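Local coordinates for uncharacterized protein (Enterococcus faecalis, PDB 2QRU), which is of unknown function but has an alpha/beta hydrolase fold and may act as a hydrolase, at residues Asp45-Leu50 with Lys253-Pro258; Thr80-Phe85 with Gln118-Thr123; Lys242-Leu247 with Ile261-Gln266. All coordinates share one frame; numbering follows the deposited sequence. Where two conformers were deposited one is given.

Contact 1. Residues Asp45-Leu50 with Lys253-Pro258; sequences DLPEEL and KQTKDP. With EDO (1,2-ethanediol), chain C; EDO (1,2-ethanediol), chain E; EDO (1,2-ethanediol), chain G.
T255 and K256 reach E49 from the loop that leads into helix 258-272. The backbone of this loop folds through a type I beta turn from Q254 to D257, in which D257 N donates to Q254 O. T255, inside this turn, makes two contacts. Its methyl CG2 packs on the ring of P47, T255 CG2 to P47 CB 3.8 Å. Because OG1 is set between the backbone N and the carbonyl carbon (chi1 60°), the hydroxyl is brought up to the carboxylate of E49. T255 OG1 sits over the flat face of that group, about as near to E49 CD (3.1 Å) as to E49 OE1 (3.1 Å) and E49 OE2 (3.2 Å).

K256 follows with a chain bent at chi2 (48°), which brings its end back to E49 at about a right angle to the glutamate side chain. The resulting salt bridge runs from K256 NZ to E49 OE2 at 2.9 Å, on the anti side of the carboxylate and 16° out of its plane. The hydroxyl and the ammonium thus both converge on one carboxylate, and the lysine charge would be expected to favour its ionised form. D257, at the N-cap position, accepts from S259 N through OD2. A 1,2-ethanediol, probably left by crystallisation, also donates to both its oxygens, diol O1 to D257 OD1 at 2.9 Å and diol O2 to D257 OD2 at 3.0 Å; other diols bind D45 OD2 and E48 OE2.

With P47 itself in the N-cap position before helix 48-55, the two segments are helix entrances: a surface salt bridge ties the first turn of helix 48-55 to the beta turn opening helix 258-272 of the alpha/beta hydrolase fold.

Contact 2. Residues Thr80-Phe85 with Gln118-Thr123; sequences TLTETF and QTLNLT
T82 and F85, one turn apart on helix 74-93, meet two leucines beyond the end of helix 105-119. The closer pair is T82 with L120: CG2 of the threonine lies 3.8 Å from CD1 of the leucine, a methyl-to-methyl contact between side chains that pass at a slant. The threonine methyl is directed there because CG2 stands anti to the backbone N (chi1 -58° for OG1), while OG1 turns back to its own helix, where it makes a weak hydrogen bond to L78 O.

The second pair is farther apart but broader and deeper. F85 is buried, and L122 comes to the edge of its ring, near the ring plane, with L122 CD1 4.3 Å from F85 CE2. With CG anti to the backbone N (chi1 -175°), the ring presents its CE2 edge to that methyl. No hydrogen bond crosses between the segments, and the modest 123 Å² of buried surface agrees with contact through a few methyl and ring atoms.

The T82-L120 pair is nearer the solvent, both residues being partly exposed, and T119, N121 and T123 around the leucines are exposed. Helix 105-119 ends in a Schellman motif. N121, with positive phi (57°), is its C-prime residue, and L122 N bonds to L117 O. N121 N makes a weak bond to Q118 O. The motif redirects the chain, after which L122 comes beside F85.

Deeper in, L81 packs on L109 and L113 of helix 105-119 and on L64 of strand 59-64, and F85 touches L117 and meets the ring of F98. L120 touches Q86 and L122 touches N89; the contact lies where the end of helix 105-119 meets helix 74-93.

Contact 3. Residues Lys242-Leu247 with Ile261-Gln266; sequences KAVYYL and ITLFEQ
This is a strand-to-helix contact at one edge of the central sheet, where strand 240-244, outermost there, lies against helix 258-272. The axes of the short segments 242-244 and 261-266 approach to 9.8 Å and run nearly antiparallel, at 171°. The last strand and the final helix thus pack as in an alpha/beta hydrolase, where helices cover the sheet.

L263 supplies the apolar centre. With its CG anti to the backbone N (chi1 178°), it spreads two methyl branches over the strand: CD1 meets K242 CB at 3.7 Å, while CD2 lies 3.9 Å from V244 CG1, the valine and leucine side chains crossing at about a right angle. The aliphatic part of K242 then passes obliquely by the extended side chain of Q266, whose OE1 lies 3.6 Å from K242 CG. The lysine kinks at chi2 (-61°), and its carbon chain stays beside the amide as far as CE.

No direct hydrogen bond crosses the interface. A water does so instead, donating to A243 O at 3.2 Å and to Q266 OE1 at 2.9 Å, and so bridges the strand carbonyl to the amide oxygen.

On its inner side, the strand pairs with strand 213-218, K242 with S215 and V244 with A217. L263 extends the layer onto F214 and T216 of that strand and onto F251.

Overall arrangement
Contacts 1 and 3 form neighbouring parts of one region, their centres 12 Å apart, and both draw on helix 258-272. They touch directly: F264 CE2 lies 3.6 Å from L50 N, and I261 CG1 lies 3.4 Å from T255 O. Their segments alternate along the chain. Contact 2 lies on the opposite side of the chain's centre, its centre 28 Å from that of contact 1 and 30 Å from that of contact 3, with nearest atoms about 13 Å and 20 Å away. The probable nucleophile elbow at S104 precedes helix 105-119 of contact 2, while H249, which with D221 would complete a probable Ser-His-Asp triad, falls in sequence between the segments of contact 3.

Contact 1. Residues Asp45-Leu50 with Lys253-Pro258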
loop_
_atom_site.group_PDB
_atom_site.type_symbol
_atom_site.label_atom_id
_atom_site.label_comp_id
_atom_site.label_asym_id
_atom_site.label_seq_id
_atom_site.Cartn_x
_atom_site.Cartn_y
_atom_site.Cartn_z
ATOM N N ASP A 45 -2.457 6.719 -8.385
ATOM C CA ASP A 45 -2.349 5.458 -9.142
ATOM C C ASP A 45 -3.594 4.589 -8.978
ATOM O O ASP A 45 -3.696 3.533 -9.594
ATOM C CB ASP A 45 -1.064 4.652 -8.844
ATOM C CG ASP A 45 -1.088 3.952 -7.483
ATOM O OD1 ASP A 45 -2.165 3.844 -6.849
ATOM O OD2 ASP A 45 -0.019 3.453 -7.068
ATOM N N LEU A 46 -4.528 5.034 -8.138
ATOM C CA LEU A 46 -5.707 4.221 -7.806
ATOM C C LEU A 46 -6.525 3.984 -9.080
ATOM O O LEU A 46 -7.009 4.945 -9.706
ATOM C CB LEU A 46 -6.547 4.923 -6.757
ATOM C CG LEU A 46 -7.920 4.301 -6.436
ATOM C CD1 LEU A 46 -7.810 2.853 -5.910
ATOM C CD2 LEU A 46 -8.656 5.184 -5.448
ATOM N N PRO A 47 -6.638 2.711 -9.518
ATOM C CA PRO A 47 -7.449 2.460 -10.715
ATOM C C PRO A 47 -8.933 2.808 -10.541
ATOM O O PRO A 47 -9.515 2.554 -9.464
ATOM C CB PRO A 47 -7.311 0.953 -10.932
ATOM C CG PRO A 47 -5.988 0.612 -10.294
ATOM C CD PRO A 47 -5.982 1.475 -9.039
ATOM N N GLU A 48 -9.504 3.374 -11.613
ATOM C CA GLU A 48 -10.913 3.734 -11.648
ATOM C C GLU A 48 -11.771 2.541 -11.181
ATOM O O GLU A 48 -12.729 2.702 -10.398
ATOM C CB GLU A 48 -11.307 4.162 -13.073
ATOM C CG GLU A 48 -12.807 4.346 -13.283
ATOM C CD GLU A 48 -13.413 5.474 -12.450
ATOM O OE1 GLU A 48 -12.677 6.413 -12.077
ATOM O OE2 GLU A 48 -14.647 5.428 -12.196
ATOM N N GLU A 49 -11.424 1.345 -11.650
ATOM C CA GLU A 49 -12.243 0.158 -11.397
ATOM C C GLU A 49 -12.211 -0.233 -9.925
ATOM O O GLU A 49 -13.235 -0.714 -9.371
ATOM C CB GLU A 49 -11.800 -1.031 -12.245
ATOM C CG GLU A 49 -12.025 -0.884 -13.722
ATOM C CD GLU A 49 -10.952 -0.066 -14.421
ATOM O OE1 GLU A 49 -10.018 0.450 -13.765
ATOM O OE2 GLU A 49 -11.076 0.089 -15.647
ATOM N N LEU A 50 -11.043 -0.053 -9.295
ATOM C CA LEU A 50 -10.920 -0.389 -7.879
ATOM C C LEU A 50 -11.641 0.663 -7.039
ATOM O O LEU A 50 -12.370 0.341 -6.083
ATOM C CB LEU A 50 -9.448 -0.524 -7.475
ATOM C CG LEU A 50 -9.166 -0.883 -6.013
ATOM C CD1 LEU A 50 -9.903 -2.189 -5.582
ATOM C CD2 LEU A 50 -7.650 -0.995 -5.849
ATOM N N LYS A 253 -2.317 -2.442 -12.790
ATOM C CA LYS A 253 -2.080 -1.678 -14.034
ATOM C C LYS A 253 -2.896 -2.211 -15.207
ATOM O O LYS A 253 -3.087 -1.504 -16.228
ATOM C CB LYS A 253 -0.607 -1.708 -14.401
ATOM C CG LYS A 253 0.282 -0.927 -13.466
ATOM C CD LYS A 253 1.674 -0.823 -14.034
ATOM C CE LYS A 253 2.312 -2.204 -14.199
ATOM N NZ LYS A 253 3.727 -2.088 -14.635
ATOM N N GLN A 254 -3.374 -3.452 -15.069
ATOM C CA GLN A 254 -4.103 -4.137 -16.164
ATOM C C GLN A 254 -5.499 -4.577 -15.762
ATOM O O GLN A 254 -5.823 -5.772 -15.811
ATOM C CB GLN A 254 -3.384 -5.402 -16.652
ATOM C CG GLN A 254 -1.942 -5.315 -16.977
ATOM C CD GLN A 254 -1.325 -6.713 -17.037
ATOM O OE1 GLN A 254 -0.358 -7.007 -16.332
ATOM N NE2 GLN A 254 -1.909 -7.586 -17.857
ATOM N N THR A 255 -6.337 -3.612 -15.405
ATOM C CA THR A 255 -7.673 -3.911 -14.879
ATOM C C THR A 255 -8.620 -4.528 -15.911
ATOM O O THR A 255 -9.683 -5.040 -15.559
ATOM C CB THR A 255 -8.340 -2.655 -14.301
ATOM O OG1 THR A 255 -8.454 -1.666 -15.339
ATOM C CG2 THR A 255 -7.546 -2.132 -13.126
ATOM N N LYS A 256 -8.233 -4.460 -17.181
ATOM C CA LYS A 256 -9.034 -5.000 -18.268
ATOM C C LYS A 256 -8.672 -6.445 -18.623
ATOM O O LYS A 256 -9.318 -7.051 -19.500
ATOM C CB LYS A 256 -8.916 -4.098 -19.512
ATOM C CG LYS A 256 -10.094 -3.169 -19.747
ATOM C CD LYS A 256 -10.526 -2.395 -18.520
ATOM C CE LYS A 256 -11.958 -1.874 -18.713
ATOM N NZ LYS A 256 -12.615 -1.578 -17.391
ATOM N N ASP A 257 -7.624 -6.974 -17.992
ATOM C CA ASP A 257 -7.243 -8.368 -18.186
ATOM C C ASP A 257 -8.309 -9.288 -17.590
ATOM O O ASP A 257 -8.796 -9.028 -16.488
ATOM C CB ASP A 257 -5.859 -8.667 -17.589
ATOM C CG ASP A 257 -5.385 -10.079 -17.922
ATOM O OD1 ASP A 257 -4.778 -10.260 -19.015
ATOM O OD2 ASP A 257 -5.703 -11.004 -17.144
ATOM N N PRO A 258 -8.697 -10.350 -18.309
ATOM C CA PRO A 258 -9.793 -11.228 -17.851
ATOM C C PRO A 258 -9.570 -11.784 -16.443
ATOM O O PRO A 258 -10.531 -11.929 -15.702
ATOM C CB PRO A 258 -9.821 -12.355 -18.900
ATOM C CG PRO A 258 -9.234 -11.757 -20.086
ATOM C CD PRO A 258 -8.196 -10.769 -19.636
HETATM C C1 EDO C . -3.783 -13.754 -20.017
HETATM O O1 EDO C . -3.128 -12.474 -20.052
HETATM C C2 EDO C . -4.958 -13.735 -19.039
HETATM O O2 EDO C . -4.461 -13.624 -17.696
HETATM C C1 EDO E . -16.315 0.730 -13.179
HETATM O O1 EDO E . -15.639 -0.532 -13.143
HETATM C C2 EDO E . -15.361 1.837 -13.614
HETATM O O2 EDO E . -15.994 3.115 -13.406
HETATM C C1 EDO G . 2.322 3.231 -9.510
HETATM O O1 EDO G . 2.090 1.930 -8.931
HETATM C C2 EDO G . 2.978 4.079 -8.407
HETATM O O2 EDO G . 2.100 4.958 -7.695
#

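Contact 2. Residues Thr80-Phe85 with Gln118-Thr123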
loop_
_atom_site.group_PDB
_atom_site.type_symbol
_atom_site.label_atom_id
_atom_site.label_comp_id
_atom_site.label_asym_id
_atom_site.label_seq_id
_atom_site.Cartn_x
_atom_site.Cartn_y
_atom_site.Cartn_z
ATOM N N THR A 80 4.991 8.721 10.647
ATOM C CA THR A 80 4.211 9.784 9.982
ATOM C C THR A 80 2.870 9.252 9.448
ATOM O O THR A 80 1.864 9.946 9.494
ATOM C CB THR A 80 5.042 10.473 8.901
ATOM O OG1 THR A 80 6.175 11.100 9.528
ATOM C CG2 THR A 80 4.220 11.558 8.190
ATOM N N LEU A 81 2.855 7.998 8.984
ATOM C CA LEU A 81 1.613 7.407 8.473
ATOM C C LEU A 81 0.586 7.288 9.618
ATOM O O LEU A 81 -0.591 7.614 9.446
ATOM C CB LEU A 81 1.900 6.066 7.796
ATOM C CG LEU A 81 0.676 5.322 7.253
ATOM C CD1 LEU A 81 -0.155 6.173 6.293
ATOM C CD2 LEU A 81 1.105 3.967 6.617
ATOM N N THR A 82 1.053 6.887 10.806
ATOM C CA THR A 82 0.170 6.800 11.968
ATOM C C THR A 82 -0.367 8.196 12.300
ATOM O O THR A 82 -1.582 8.382 12.408
ATOM C CB THR A 82 0.901 6.230 13.176
ATOM O OG1 THR A 82 1.428 4.936 12.848
ATOM C CG2 THR A 82 -0.053 6.089 14.352
ATOM N N GLU A 83 0.531 9.172 12.358
ATOM C CA GLU A 83 0.136 10.576 12.575
ATOM C C GLU A 83 -0.936 10.999 11.573
ATOM O O GLU A 83 -1.960 11.624 11.943
ATOM C CB GLU A 83 1.334 11.526 12.437
ATOM C CG GLU A 83 0.915 12.998 12.666
ATOM C CD GLU A 83 2.006 14.039 12.373
ATOM O OE1 GLU A 83 2.864 13.782 11.487
ATOM O OE2 GLU A 83 1.967 15.129 13.021
ATOM N N THR A 84 -0.664 10.711 10.302
ATOM C CA THR A 84 -1.537 11.107 9.196
ATOM C C THR A 84 -2.907 10.456 9.337
ATOM O O THR A 84 -3.952 11.121 9.150
ATOM C CB THR A 84 -0.910 10.750 7.835
ATOM O OG1 THR A 84 0.388 11.371 7.743
ATOM C CG2 THR A 84 -1.787 11.273 6.700
ATOM N N PHE A 85 -2.910 9.172 9.698
ATOM C CA PHE A 85 -4.191 8.500 9.884
ATOM C C PHE A 85 -4.987 9.141 11.009
ATOM O O PHE A 85 -6.195 9.356 10.882
ATOM C CB PHE A 85 -4.059 6.998 10.153
ATOM C CG PHE A 85 -5.392 6.328 10.212
ATOM C CD1 PHE A 85 -5.975 5.826 9.042
ATOM C CD2 PHE A 85 -6.123 6.296 11.408
ATOM C CE1 PHE A 85 -7.260 5.252 9.078
ATOM C CE2 PHE A 85 -7.421 5.714 11.434
ATOM C CZ PHE A 85 -7.966 5.207 10.290
ATOM N N GLN A 118 -4.259 -0.609 16.317
ATOM C CA GLN A 118 -4.732 -1.418 17.449
ATOM C C GLN A 118 -4.386 -0.789 18.787
ATOM O O GLN A 118 -5.177 -0.861 19.729
ATOM C CB GLN A 118 -4.175 -2.850 17.386
ATOM C CG GLN A 118 -4.823 -3.692 16.308
ATOM C CD GLN A 118 -4.135 -5.040 16.093
ATOM O OE1 GLN A 118 -2.928 -5.110 15.932
ATOM N NE2 GLN A 118 -4.913 -6.094 16.041
ATOM N N THR A 119 -3.217 -0.154 18.888
ATOM C CA THR A 119 -2.773 0.432 20.144
ATOM C C THR A 119 -3.514 1.726 20.495
ATOM O O THR A 119 -3.554 2.148 21.655
ATOM C CB THR A 119 -1.247 0.731 20.167
ATOM O OG1 THR A 119 -0.976 1.925 19.420
ATOM C CG2 THR A 119 -0.443 -0.438 19.611
ATOM N N LEU A 120 -4.083 2.348 19.478
ATOM C CA LEU A 120 -4.812 3.593 19.610
ATOM C C LEU A 120 -6.329 3.363 19.623
ATOM O O LEU A 120 -7.093 4.311 19.462
ATOM C CB LEU A 120 -4.443 4.510 18.448
ATOM C CG LEU A 120 -2.983 4.952 18.325
ATOM C CD1 LEU A 120 -2.766 5.556 16.940
ATOM C CD2 LEU A 120 -2.594 5.940 19.442
ATOM N N ASN A 121 -6.752 2.106 19.787
ATOM C CA ASN A 121 -8.178 1.730 19.727
ATOM C C ASN A 121 -8.899 2.100 18.432
ATOM O O ASN A 121 -10.040 2.575 18.462
ATOM C CB ASN A 121 -8.940 2.321 20.923
ATOM C CG ASN A 121 -8.696 1.559 22.188
ATOM O OD1 ASN A 121 -8.954 0.353 22.257
ATOM N ND2 ASN A 121 -8.198 2.249 23.208
ATOM N N LEU A 122 -8.241 1.870 17.294
ATOM C CA LEU A 122 -8.762 2.271 15.989
ATOM C C LEU A 122 -8.677 1.139 14.948
ATOM O O LEU A 122 -8.222 1.342 13.807
ATOM C CB LEU A 122 -8.009 3.484 15.468
ATOM C CG LEU A 122 -8.386 4.801 16.149
ATOM C CD1 LEU A 122 -7.381 5.870 15.764
ATOM C CD2 LEU A 122 -9.795 5.189 15.706
ATOM N N THR A 123 -9.166 -0.023 15.325
ATOM C CA THR A 123 -9.039 -1.211 14.489
ATOM C C THR A 123 -9.852 -1.090 13.173
ATOM O O THR A 123 -11.037 -0.759 13.204
ATOM C CB THR A 123 -9.502 -2.449 15.257
ATOM O OG1 THR A 123 -8.847 -2.495 16.538
ATOM C CG2 THR A 123 -9.194 -3.698 14.458
#

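Contact 3. Residues Lys242-Leu247 with Ile261-Gln266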
loop_
_atom_site.group_PDB
_atom_site.type_symbol
_atom_site.label_atom_id
_atom_site.label_comp_id
_atom_site.label_asym_id
_atom_site.label_seq_id
_atom_site.Cartn_x
_atom_site.Cartn_y
_atom_site.Cartn_z
ATOM N N LYS A 242 -6.735 -15.130 -2.838
ATOM C CA LYS A 242 -7.072 -15.459 -4.218
ATOM C C LYS A 242 -5.848 -15.257 -5.080
ATOM O O LYS A 242 -5.356 -14.145 -5.209
ATOM C CB LYS A 242 -8.247 -14.594 -4.742
ATOM C CG LYS A 242 -9.576 -14.764 -3.984
ATOM C CD LYS A 242 -10.035 -16.181 -4.103
ATOM C CE LYS A 242 -11.466 -16.335 -3.653
ATOM N NZ LYS A 242 -12.012 -17.591 -4.245
ATOM N N ALA A 243 -5.320 -16.334 -5.643
ATOM C CA ALA A 243 -4.187 -16.204 -6.554
ATOM C C ALA A 243 -4.665 -15.724 -7.917
ATOM O O ALA A 243 -5.797 -16.021 -8.337
ATOM C CB ALA A 243 -3.479 -17.532 -6.714
ATOM N N VAL A 244 -3.806 -15.005 -8.625
ATOM C CA VAL A 244 -3.931 -14.937 -10.081
ATOM C C VAL A 244 -2.664 -15.565 -10.635
ATOM O O VAL A 244 -1.652 -15.679 -9.924
ATOM C CB VAL A 244 -4.167 -13.505 -10.610
ATOM C CG1 VAL A 244 -5.412 -12.876 -9.964
ATOM C CG2 VAL A 244 -2.969 -12.634 -10.381
ATOM N N TYR A 245 -2.721 -15.994 -11.896
ATOM C CA TYR A 245 -1.646 -16.780 -12.444
ATOM C C TYR A 245 -1.038 -16.059 -13.651
ATOM O O TYR A 245 -1.732 -15.347 -14.382
ATOM C CB TYR A 245 -2.140 -18.228 -12.753
ATOM C CG TYR A 245 -2.459 -18.993 -11.464
ATOM C CD1 TYR A 245 -1.439 -19.538 -10.685
ATOM C CD2 TYR A 245 -3.764 -19.119 -10.998
ATOM C CE1 TYR A 245 -1.708 -20.210 -9.475
ATOM C CE2 TYR A 245 -4.045 -19.798 -9.800
ATOM C CZ TYR A 245 -3.009 -20.333 -9.046
ATOM O OH TYR A 245 -3.272 -20.988 -7.847
ATOM N N TYR A 246 0.272 -16.185 -13.801
ATOM C CA TYR A 246 0.938 -15.797 -15.048
ATOM C C TYR A 246 0.989 -14.286 -15.337
ATOM O O TYR A 246 1.334 -13.886 -16.447
ATOM C CB TYR A 246 0.363 -16.621 -16.232
ATOM C CG TYR A 246 0.691 -18.100 -16.087
ATOM C CD1 TYR A 246 2.028 -18.523 -16.006
ATOM C CD2 TYR A 246 -0.317 -19.067 -15.989
ATOM C CE1 TYR A 246 2.367 -19.878 -15.856
ATOM C CE2 TYR A 246 0.002 -20.433 -15.828
ATOM C CZ TYR A 246 1.352 -20.825 -15.762
ATOM O OH TYR A 246 1.710 -22.153 -15.616
ATOM N N LEU A 247 0.683 -13.452 -14.337
ATOM C CA LEU A 247 0.743 -12.000 -14.492
ATOM C C LEU A 247 1.924 -11.393 -13.767
ATOM O O LEU A 247 2.411 -11.965 -12.780
ATOM C CB LEU A 247 -0.529 -11.324 -13.967
ATOM C CG LEU A 247 -1.810 -11.583 -14.735
ATOM C CD1 LEU A 247 -2.968 -10.836 -14.121
ATOM C CD2 LEU A 247 -1.635 -11.214 -16.228
ATOM N N ILE A 261 -10.325 -8.994 -14.067
ATOM C CA ILE A 261 -11.782 -8.802 -14.030
ATOM C C ILE A 261 -12.423 -9.838 -13.117
ATOM O O ILE A 261 -13.257 -9.486 -12.269
ATOM C CB ILE A 261 -12.414 -8.786 -15.434
ATOM C CG1 ILE A 261 -12.017 -7.490 -16.127
ATOM C CG2 ILE A 261 -13.963 -8.855 -15.317
ATOM C CD1 ILE A 261 -12.312 -7.468 -17.617
ATOM N N THR A 262 -12.012 -11.098 -13.246
ATOM C CA THR A 262 -12.526 -12.151 -12.366
ATOM C C THR A 262 -12.186 -11.913 -10.884
ATOM O O THR A 262 -13.035 -12.041 -9.999
ATOM C CB THR A 262 -12.045 -13.538 -12.804
ATOM O OG1 THR A 262 -12.572 -13.816 -14.105
ATOM C CG2 THR A 262 -12.577 -14.615 -11.847
ATOM N N LEU A 263 -10.945 -11.547 -10.632
ATOM C CA LEU A 263 -10.524 -11.219 -9.289
ATOM C C LEU A 263 -11.375 -10.063 -8.718
ATOM O O LEU A 263 -11.792 -10.121 -7.548
ATOM C CB LEU A 263 -9.050 -10.854 -9.320
ATOM C CG LEU A 263 -8.487 -10.431 -7.977
ATOM C CD1 LEU A 263 -8.410 -11.635 -7.003
ATOM C CD2 LEU A 263 -7.160 -9.859 -8.316
ATOM N N PHE A 264 -11.664 -9.038 -9.527
ATOM C CA PHE A 264 -12.506 -7.936 -9.010
ATOM C C PHE A 264 -13.927 -8.402 -8.652
ATOM O O PHE A 264 -14.512 -7.928 -7.649
ATOM C CB PHE A 264 -12.552 -6.784 -9.997
ATOM C CG PHE A 264 -11.411 -5.831 -9.843
ATOM C CD1 PHE A 264 -10.129 -6.282 -9.506
ATOM C CD2 PHE A 264 -11.617 -4.479 -9.988
ATOM C CE1 PHE A 264 -9.073 -5.388 -9.371
ATOM C CE2 PHE A 264 -10.548 -3.575 -9.835
ATOM C CZ PHE A 264 -9.287 -4.046 -9.561
ATOM N N GLU A 265 -14.452 -9.361 -9.398
ATOM C CA GLU A 265 -15.762 -9.956 -9.057
ATOM C C GLU A 265 -15.676 -10.636 -7.681
ATOM O O GLU A 265 -16.594 -10.513 -6.873
ATOM C CB GLU A 265 -16.219 -10.968 -10.110
ATOM C CG GLU A 265 -16.460 -10.343 -11.449
ATOM C CD GLU A 265 -16.731 -11.373 -12.535
ATOM O OE1 GLU A 265 -16.609 -12.599 -12.269
ATOM O OE2 GLU A 265 -17.056 -10.933 -13.666
ATOM N N GLN A 266 -14.578 -11.349 -7.443
ATOM C CA GLN A 266 -14.324 -12.024 -6.149
ATOM C C GLN A 266 -14.238 -11.024 -5.007
ATOM O O GLN A 266 -14.867 -11.213 -3.942
ATOM C CB GLN A 266 -13.074 -12.901 -6.207
ATOM C CG GLN A 266 -13.283 -14.149 -7.079
ATOM C CD GLN A 266 -11.979 -14.833 -7.479
ATOM O OE1 GLN A 266 -10.884 -14.291 -7.328
ATOM N NE2 GLN A 266 -12.109 -16.024 -8.053
HETATM O O HOH W 1 -8.616 -14.690 -9.063
#